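Local coordinates for protein retinol dehydratase (Spodoptera frugiperda, PDB 1X8L) that probably works as a sulfotransferase-family enzyme that dehydrates retinol, and here holds 4-oxoretinol together with the inactive cofactor adenosine-3',5'-diphosphate, at residues A[30-35]-A[118-123]; A[67-72]-A[161-166]; A[42-47]-A[219-224]. The protein carries 2 engineered substitutions. All coordinates share one frame; numbering follows the deposited sequence.

Contact 1: A[30-35]-A[118-123]. With CA (calcium ion), chain D; OXR (4-oxoretinol), chain E.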
# COMPACT_ATOMS: atom_id res chain seq x y z
N ALA A 30 1.30 9.51 -6.81
CA ALA A 30 0.83 10.51 -7.74
C ALA A 30 2.01 11.29 -8.38
O ALA A 30 2.04 11.48 -9.60
CB ALA A 30 -0.13 11.47 -7.01
N PHE A 31 2.98 11.70 -7.57
CA PHE A 31 4.11 12.53 -8.02
C PHE A 31 4.78 11.95 -9.27
O PHE A 31 5.13 10.78 -9.29
CB PHE A 31 5.16 12.69 -6.92
CG PHE A 31 6.09 13.84 -7.15
CD1 PHE A 31 5.59 15.13 -7.25
CD2 PHE A 31 7.47 13.64 -7.32
CE1 PHE A 31 6.45 16.21 -7.50
CE2 PHE A 31 8.34 14.72 -7.56
CZ PHE A 31 7.83 16.00 -7.66
N PRO A 32 4.91 12.75 -10.34
CA PRO A 32 5.46 12.24 -11.60
C PRO A 32 6.90 11.74 -11.55
O PRO A 32 7.20 10.79 -12.23
CB PRO A 32 5.33 13.43 -12.56
CG PRO A 32 4.29 14.32 -11.92
CD PRO A 32 4.49 14.16 -10.45
N THR A 33 7.79 12.36 -10.79
CA THR A 33 9.21 11.94 -10.77
C THR A 33 9.43 10.63 -10.00
O THR A 33 9.20 10.59 -8.80
CB THR A 33 10.05 13.06 -10.14
OG1 THR A 33 9.56 14.35 -10.59
CG2 THR A 33 11.48 13.00 -10.61
N THR A 34 9.88 9.56 -10.68
CA THR A 34 10.13 8.28 -9.98
C THR A 34 11.58 8.18 -9.55
O THR A 34 12.38 9.04 -9.90
CB THR A 34 9.72 7.04 -10.82
OG1 THR A 34 10.65 6.82 -11.89
CG2 THR A 34 8.34 7.24 -11.50
N TYR A 35 11.90 7.14 -8.78
CA TYR A 35 13.22 6.95 -8.18
C TYR A 35 13.98 5.80 -8.81
O TYR A 35 13.39 4.87 -9.31
CB TYR A 35 13.08 6.55 -6.70
CG TYR A 35 12.63 7.60 -5.72
CD1 TYR A 35 11.45 7.44 -5.01
CD2 TYR A 35 13.43 8.69 -5.43
CE1 TYR A 35 11.03 8.38 -4.09
CE2 TYR A 35 13.03 9.63 -4.48
CZ TYR A 35 11.82 9.47 -3.83
OH TYR A 35 11.39 10.38 -2.89
N GLU A 118 3.62 18.40 -18.09
CA GLU A 118 2.17 18.51 -17.99
C GLU A 118 1.70 17.94 -16.68
O GLU A 118 0.76 18.46 -16.09
CB GLU A 118 1.44 17.75 -19.11
CG GLU A 118 1.36 18.49 -20.43
CD GLU A 118 2.56 18.23 -21.30
OE1 GLU A 118 2.46 18.42 -22.52
OE2 GLU A 118 3.61 17.81 -20.73
N GLU A 119 2.31 16.84 -16.27
CA GLU A 119 1.90 16.13 -15.06
C GLU A 119 2.13 16.94 -13.75
O GLU A 119 1.35 16.81 -12.83
CB GLU A 119 2.55 14.74 -15.00
CG GLU A 119 2.11 13.79 -16.12
CD GLU A 119 3.05 12.61 -16.30
OE1 GLU A 119 3.44 12.00 -15.27
OE2 GLU A 119 3.41 12.28 -17.46
N TYR A 120 3.16 17.80 -13.70
CA TYR A 120 3.46 18.53 -12.46
C TYR A 120 2.36 19.47 -11.98
O TYR A 120 2.07 19.51 -10.81
CB TYR A 120 4.82 19.25 -12.53
CG TYR A 120 5.93 18.26 -12.58
CD1 TYR A 120 6.48 17.90 -13.79
CD2 TYR A 120 6.39 17.61 -11.43
CE1 TYR A 120 7.46 16.97 -13.87
CE2 TYR A 120 7.38 16.65 -11.51
CZ TYR A 120 7.91 16.35 -12.74
OH TYR A 120 8.90 15.43 -12.90
N ASN A 121 1.70 20.21 -12.85
CA ASN A 121 0.67 21.10 -12.31
C ASN A 121 -0.71 20.46 -12.18
O ASN A 121 -1.61 21.09 -11.66
CB ASN A 121 0.66 22.47 -13.00
CG ASN A 121 0.28 22.40 -14.45
OD1 ASN A 121 0.85 21.62 -15.21
ND2 ASN A 121 -0.66 23.24 -14.85
N ASP A 122 -0.86 19.19 -12.57
CA ASP A 122 -2.04 18.38 -12.17
C ASP A 122 -2.03 18.08 -10.67
O ASP A 122 -3.08 17.79 -10.08
CB ASP A 122 -2.10 17.05 -12.93
CG ASP A 122 -2.33 17.24 -14.41
OD1 ASP A 122 -2.08 18.36 -14.89
OD2 ASP A 122 -2.76 16.35 -15.15
N ILE A 123 -0.84 18.13 -10.07
CA ILE A 123 -0.65 17.93 -8.64
C ILE A 123 -1.18 19.08 -7.76
O ILE A 123 -1.41 18.90 -6.57
CB ILE A 123 0.88 17.67 -8.35
CG1 ILE A 123 1.35 16.36 -9.00
CG2 ILE A 123 1.18 17.65 -6.88
CD1 ILE A 123 0.44 15.16 -8.74
CA CA D . -1.20 19.87 -16.66
O2 OXR E . 5.88 20.01 -7.82
C4 OXR E . 6.72 20.75 -8.31
C3 OXR E . 6.50 21.15 -9.73
C2 OXR E . 7.56 22.06 -10.32
C1 OXR E . 8.77 22.50 -9.47
C17 OXR E . 8.75 24.02 -9.38
C16 OXR E . 10.05 21.98 -10.14
C5 OXR E . 7.88 21.17 -7.52
C18 OXR E . 7.91 20.65 -6.12
C6 OXR E . 8.84 21.98 -8.04
C7 OXR E . 10.05 22.48 -7.33
C8 OXR E . 10.54 22.12 -6.14
C9 OXR E . 11.77 22.73 -5.56
C19 OXR E . 12.59 23.82 -6.22
C10 OXR E . 12.09 22.26 -4.35
C11 OXR E . 13.21 22.74 -3.57
C12 OXR E . 13.29 22.26 -2.33
C13 OXR E . 14.36 22.66 -1.41
C20 OXR E . 15.25 23.83 -1.72
C14 OXR E . 14.50 21.97 -0.27
C15 OXR E . 15.59 22.28 0.75
O1 OXR E . 16.89 21.85 0.34
O HOH W 1 -3.36 20.78 -15.20

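Contact 2: A[67-72]-A[161-166]. With OXR (4-oxoretinol), chain E.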
# COMPACT_ATOMS: atom_id res chain seq x y z
N PHE A 67 31.12 24.50 0.44
CA PHE A 67 29.93 23.63 0.36
C PHE A 67 29.28 23.53 1.73
O PHE A 67 29.97 23.47 2.74
CB PHE A 67 30.32 22.21 -0.03
CG PHE A 67 30.60 22.02 -1.51
CD1 PHE A 67 31.70 22.58 -2.10
CD2 PHE A 67 29.76 21.22 -2.28
CE1 PHE A 67 31.95 22.39 -3.48
CE2 PHE A 67 30.01 21.01 -3.63
CZ PHE A 67 31.12 21.60 -4.23
N VAL A 68 27.94 23.55 1.73
CA VAL A 68 27.12 23.21 2.86
C VAL A 68 26.31 21.98 2.44
O VAL A 68 25.52 22.03 1.49
CB VAL A 68 26.20 24.39 3.28
CG1 VAL A 68 25.32 24.02 4.44
CG2 VAL A 68 27.04 25.60 3.63
N ALA A 69 26.59 20.87 3.10
CA ALA A 69 26.02 19.57 2.76
C ALA A 69 25.28 18.99 3.97
O ALA A 69 25.58 19.34 5.09
CB ALA A 69 27.11 18.64 2.35
N SER A 70 24.29 18.15 3.70
CA SER A 70 23.47 17.52 4.72
C SER A 70 22.51 16.55 4.06
O SER A 70 22.14 16.74 2.91
CB SER A 70 22.58 18.53 5.44
OG SER A 70 21.67 19.13 4.53
N TYR A 71 22.08 15.55 4.81
CA TYR A 71 20.77 14.96 4.55
C TYR A 71 19.76 16.09 4.88
O TYR A 71 19.90 16.80 5.88
CB TYR A 71 20.48 13.65 5.36
CG TYR A 71 19.20 13.04 4.86
CD1 TYR A 71 19.21 12.13 3.82
CD2 TYR A 71 17.98 13.49 5.33
CE1 TYR A 71 18.02 11.62 3.30
CE2 TYR A 71 16.79 13.01 4.80
CZ TYR A 71 16.83 12.09 3.77
OH TYR A 71 15.67 11.62 3.26
N GLN A 72 18.77 16.27 4.03
CA GLN A 72 17.82 17.38 4.13
C GLN A 72 17.10 17.48 5.49
O GLN A 72 16.94 16.48 6.22
CB GLN A 72 16.76 17.31 3.01
CG GLN A 72 15.99 15.95 2.89
CD GLN A 72 15.04 15.96 1.68
OE1 GLN A 72 14.13 16.72 1.62
NE2 GLN A 72 15.29 15.09 0.71
N VAL A 161 28.04 26.56 -2.42
CA VAL A 161 27.28 25.43 -2.94
C VAL A 161 26.45 24.75 -1.87
O VAL A 161 26.95 24.51 -0.78
CB VAL A 161 28.21 24.39 -3.61
CG1 VAL A 161 27.40 23.32 -4.31
CG2 VAL A 161 29.14 25.08 -4.59
N LYS A 162 25.19 24.43 -2.20
CA LYS A 162 24.30 23.62 -1.35
C LYS A 162 23.98 22.29 -2.01
O LYS A 162 23.59 22.24 -3.17
CB LYS A 162 22.98 24.37 -1.08
CG LYS A 162 21.84 23.54 -0.41
CD LYS A 162 20.48 24.22 -0.63
CE LYS A 162 19.33 23.32 -0.31
NZ LYS A 162 18.09 24.10 -0.15
N THR A 163 24.10 21.20 -1.25
CA THR A 163 23.78 19.88 -1.77
C THR A 163 23.29 18.93 -0.68
O THR A 163 23.76 18.95 0.43
CB THR A 163 25.01 19.32 -2.51
OG1 THR A 163 24.67 18.13 -3.22
CG2 THR A 163 26.08 18.88 -1.55
N HIS A 164 22.34 18.09 -1.01
CA HIS A 164 22.03 16.95 -0.19
C HIS A 164 22.67 15.64 -0.70
O HIS A 164 22.33 14.57 -0.23
CB HIS A 164 20.51 16.83 -0.09
CG HIS A 164 19.91 18.04 0.52
ND1 HIS A 164 20.33 18.52 1.75
CD2 HIS A 164 19.00 18.92 0.06
CE1 HIS A 164 19.66 19.62 2.02
NE2 HIS A 164 18.84 19.88 1.02
N LEU A 165 23.60 15.74 -1.63
CA LEU A 165 24.27 14.54 -2.14
C LEU A 165 25.27 13.98 -1.15
O LEU A 165 26.01 14.75 -0.49
CB LEU A 165 25.01 14.87 -3.44
CG LEU A 165 24.20 15.32 -4.63
CD1 LEU A 165 25.16 15.75 -5.72
CD2 LEU A 165 23.31 14.22 -5.11
N PRO A 166 25.33 12.66 -1.03
CA PRO A 166 26.39 12.03 -0.24
C PRO A 166 27.76 12.19 -0.89
O PRO A 166 27.90 12.42 -2.12
CB PRO A 166 25.98 10.55 -0.21
CG PRO A 166 25.10 10.36 -1.37
CD PRO A 166 24.43 11.65 -1.63
O2 OXR E . 5.88 20.01 -7.82
C4 OXR E . 6.72 20.75 -8.31
C3 OXR E . 6.50 21.15 -9.73
C2 OXR E . 7.56 22.06 -10.32
C1 OXR E . 8.77 22.50 -9.47
C17 OXR E . 8.75 24.02 -9.38
C16 OXR E . 10.05 21.98 -10.14
C5 OXR E . 7.88 21.17 -7.52
C18 OXR E . 7.91 20.65 -6.12
C6 OXR E . 8.84 21.98 -8.04
C7 OXR E . 10.05 22.48 -7.33
C8 OXR E . 10.54 22.12 -6.14
C9 OXR E . 11.77 22.73 -5.56
C19 OXR E . 12.59 23.82 -6.22
C10 OXR E . 12.09 22.26 -4.35
C11 OXR E . 13.21 22.74 -3.57
C12 OXR E . 13.29 22.26 -2.33
C13 OXR E . 14.36 22.66 -1.41
C20 OXR E . 15.25 23.83 -1.72
C14 OXR E . 14.50 21.97 -0.27
C15 OXR E . 15.59 22.28 0.75
O1 OXR E . 16.89 21.85 0.34

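Contact 3: A[42-47]-A[219-224]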
# COMPACT_ATOMS: atom_id res chain seq x y z
N GLY A 42 22.67 1.80 -2.63
CA GLY A 42 21.31 2.06 -3.10
C GLY A 42 20.73 3.41 -2.68
O GLY A 42 19.56 3.46 -2.28
N TYR A 43 21.52 4.49 -2.78
CA TYR A 43 20.99 5.84 -2.61
C TYR A 43 19.82 6.12 -3.54
O TYR A 43 19.92 5.91 -4.74
CB TYR A 43 22.08 6.92 -2.82
CG TYR A 43 23.08 7.00 -1.66
CD1 TYR A 43 24.39 6.57 -1.81
CD2 TYR A 43 22.67 7.46 -0.41
CE1 TYR A 43 25.31 6.65 -0.74
CE2 TYR A 43 23.55 7.54 0.65
CZ TYR A 43 24.86 7.12 0.49
OH TYR A 43 25.72 7.24 1.56
N MET A 44 18.73 6.65 -2.98
CA MET A 44 17.54 7.03 -3.74
C MET A 44 17.70 8.36 -4.46
O MET A 44 17.75 9.40 -3.85
CB MET A 44 16.32 7.09 -2.81
CG MET A 44 15.99 5.76 -2.12
SD MET A 44 15.22 4.50 -3.21
CE MET A 44 13.62 5.13 -3.33
N VAL A 45 17.77 8.34 -5.77
CA VAL A 45 17.78 9.57 -6.55
C VAL A 45 16.58 9.61 -7.47
O VAL A 45 16.12 8.57 -7.94
CB VAL A 45 19.08 9.72 -7.34
CG1 VAL A 45 20.31 9.70 -6.37
CG2 VAL A 45 19.21 8.68 -8.41
N TYR A 46 16.05 10.80 -7.71
CA TYR A 46 14.99 10.92 -8.69
C TYR A 46 15.64 10.64 -10.06
O TYR A 46 16.78 11.05 -10.30
CB TYR A 46 14.32 12.29 -8.67
CG TYR A 46 13.39 12.59 -7.46
CD1 TYR A 46 13.81 13.46 -6.45
CD2 TYR A 46 12.09 12.06 -7.36
CE1 TYR A 46 12.99 13.77 -5.38
CE2 TYR A 46 11.27 12.37 -6.26
CZ TYR A 46 11.74 13.27 -5.29
OH TYR A 46 10.98 13.64 -4.20
N ARG A 47 14.91 9.99 -10.94
CA ARG A 47 15.48 9.51 -12.21
C ARG A 47 16.31 10.54 -13.02
O ARG A 47 17.40 10.22 -13.47
CB ARG A 47 14.40 8.93 -13.09
CG ARG A 47 14.90 8.36 -14.38
CD ARG A 47 13.83 7.66 -15.16
NE ARG A 47 14.09 6.24 -15.18
CZ ARG A 47 13.61 5.37 -14.30
NH1 ARG A 47 12.80 5.72 -13.31
NH2 ARG A 47 13.95 4.12 -14.43
N ARG A 219 13.46 2.81 6.07
CA ARG A 219 13.80 1.63 5.27
C ARG A 219 14.66 1.96 4.06
O ARG A 219 15.00 1.08 3.29
CB ARG A 219 12.52 0.92 4.81
CG ARG A 219 12.02 0.04 5.85
CD ARG A 219 10.68 -0.51 5.64
NE ARG A 219 10.34 -1.25 6.83
CZ ARG A 219 9.12 -1.59 7.21
NH1 ARG A 219 8.07 -1.25 6.46
NH2 ARG A 219 8.95 -2.27 8.34
N GLY A 220 15.00 3.23 3.90
CA GLY A 220 15.87 3.66 2.83
C GLY A 220 15.20 3.88 1.49
O GLY A 220 15.82 3.68 0.44
N LEU A 221 13.93 4.32 1.53
CA LEU A 221 13.14 4.48 0.31
C LEU A 221 12.63 5.90 0.06
O LEU A 221 11.77 6.12 -0.81
CB LEU A 221 12.01 3.46 0.31
CG LEU A 221 12.56 2.05 0.15
CD1 LEU A 221 11.51 1.01 0.42
CD2 LEU A 221 13.19 1.90 -1.27
N TYR A 222 13.18 6.87 0.78
CA TYR A 222 12.91 8.26 0.47
C TYR A 222 14.21 8.89 -0.08
O TYR A 222 15.30 8.32 0.07
CB TYR A 222 12.38 9.02 1.69
CG TYR A 222 11.86 10.42 1.33
CD1 TYR A 222 10.77 10.59 0.49
CD2 TYR A 222 12.49 11.56 1.81
CE1 TYR A 222 10.32 11.86 0.15
CE2 TYR A 222 12.05 12.83 1.46
CZ TYR A 222 10.96 12.97 0.63
OH TYR A 222 10.53 14.24 0.26
N THR A 223 14.03 10.04 -0.73
CA THR A 223 15.05 10.81 -1.40
C THR A 223 16.38 10.86 -0.65
O THR A 223 16.45 11.37 0.46
CB THR A 223 14.54 12.25 -1.57
OG1 THR A 223 13.30 12.27 -2.29
CG2 THR A 223 15.50 13.07 -2.39
N LEU A 224 17.40 10.28 -1.28
CA LEU A 224 18.79 10.36 -0.89
C LEU A 224 19.12 9.62 0.42
O LEU A 224 20.20 9.84 1.00
CB LEU A 224 19.25 11.83 -0.83
CG LEU A 224 20.09 12.45 -1.94
CD1 LEU A 224 20.63 11.49 -3.06
CD2 LEU A 224 19.36 13.58 -2.52
O HOH W 2 11.99 14.54 -2.11

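Contact 1: A[30-35]-A[118-123]
The side chain of F31 leaves opposite the main-chain nitrogen (chi1 -161°), while Y120 sets CG anti to its own carbonyl carbon (chi1 -67°), and these two choices bring the rings together beside the bound 4-oxoretinol. The contact forms one end of the retinoid pocket of this sulfotransferase: the loop between helix 18-28 and strand 35-38 packs against the short helix 117-120 and the turn after it. The rings make an offset edge-to-face pair, the edge of Y120 toward the face of F31, with centroids 5.8 Å apart and planes at 73°. A different group lies over a face of the tyrosine, namely the pyrrolidine ring of P32, whose CG sits 4.0 Å from the Y120 ring centroid in a CH-pi contact, displaced toward the rim. That same CG is 3.6 Å from CB of E119, so P32 packs on the tyrosine face and on the side chain of E119 at once, and I123 adds its CG1 against P32 CD. At the far end of the ring, Y120 OH donates to T33 OG1 at 2.6 Å. T33 OG1 in turn bonds I111 O, and Y120 OH also bonds D113 N; this chain of polar contacts should fix the ring's position. A calcium ion is bound by the backbone O of E118, by D122 OD1 and by a water, joining the helix to the residues that follow it. Toward the ligand, Y120 CB lies 3.8 Å from C3 of 4-oxoretinol, and F31 presents its ring edge, CE1, to the ketone O2 at 3.9 Å.

Contact 2: A[67-72]-A[161-166]
H164 runs from S70, past Q72, to the hydroxyl of 4-oxoretinol. H164 CB passes 3.4 Å from S70 O; with CG anti to the carbonyl carbon (chi1 -60°), the ring then swings so that ND1 donates to that oxygen at 2.8 Å. CG lies near S70 O and Q72 CB. S70 O lies in the imidazole plane, although the donor stands well above the plane of the serine carbonyl. A weak second bond runs from ND1 to S70 OG, whose stronger partner is T76. CE1 is also close to that hydroxyl, and CD2 lies near Q72 CB and 4-oxoretinol O1. Over one face of the ring lies Q72 CB, 3.8 Å from the H164 ring centroid in a CH-pi contact, so this face is backed by aliphatic carbon while the edge makes the polar bonds. At the tip, NE2 is hydrogen-bonded to O1 of 4-oxoretinol at 2.9 Å; either atom could be the donor. K162 reaches the same oxygen, its chain extended and its NZ donating to O1 at 2.6 Å, and it also makes a cation-pi contact with Y105. Strand segments 67-70 and 161-163 pair in parallel, their axes 10° apart. V68 N donates to V161 O at 2.9 Å and T163 N to V68 O at 3.2 Å. On the sheet face shared by F67, A69, V161 and T163, V161 CB sits over the centre of the F67 ring, 3.8 Å from its centroid. T163 OG1 accepts from L165 N, an ST turn, and also bonds D107 OD1. This is the core of the P-loop sulfotransferase fold: two adjacent strands of the parallel sheet, one leading through Y71 and Q72 toward helix 76-87, the other delivering K162 and H164 to the retinoid hydroxyl.

Contact 3: A[42-47]-A[219-224]
A backbone hydrogen bond between M44 and L224 joins strand 43-46, at one edge of the small antiparallel sheet, to the loop between helices 210-218 and 227-235. L224 N donates to M44 O at 2.7 Å, and M44 shares a further backbone bond with T225. The van der Waals contacts centre on M44, whose chain bends at chi2 and chi3 (-74° and -76°) and so curls along the loop. M44 CG rests 3.3 Å from O of G220, the positive-phi residue of the Schellman motif that ends helix 210-218, and M44 CE lies 3.3 Å from L221 O. G220 O is also hydrogen-bonded to K37 NZ. Two pairs are apolar: M44 SD touches L221 CD2 at 3.8 Å, and V45 CG1 packs on L224 CD1 at 3.8 Å. Replacing M44 by an alanine is likely to open a gap beside L221 CD2 and remove the carbons lying against L221 O. The polar part is a bridge through one water, which is hydrogen-bonded to Y46 OH at 2.5 Å, to T223 OG1 at 2.6 Å and to Y222 OH at 2.8 Å. T223 OG1 also lies over the centre of the Y222 ring and is hydrogen-bonded to Y35 OH. Buried hydroxyls from both segments thus meet at a shared water, and the contact is held by side-chain packing, a backbone bond and a water-bridged hydroxyl network, with no charged pair across it.

4-oxoretinol ties contacts 1 and 2 together: contact 1 borders its ketone ring and contact 2 hydrogen-bonds its hydroxyl, though their centres are 24 Å apart and their nearest atoms about 7 Å. Contact 3 touches both. Its centre is about 17 Å from that of contact 1, where T34 O and R47 N (2.9 Å) probably hydrogen-bond and T33 CG2 packs on Y46 CD2 at 3.4 Å. It is about 15 Å from that of contact 2, where Y71 OH probably bonds T223 O at 2.9 Å and L224 packs on H164 O. Contact 3 itself stands back from the ligand, the Y46 side chain being about 8 Å away, while the S70 side chain of contact 2 lies about 4 Å from the bound cofactor.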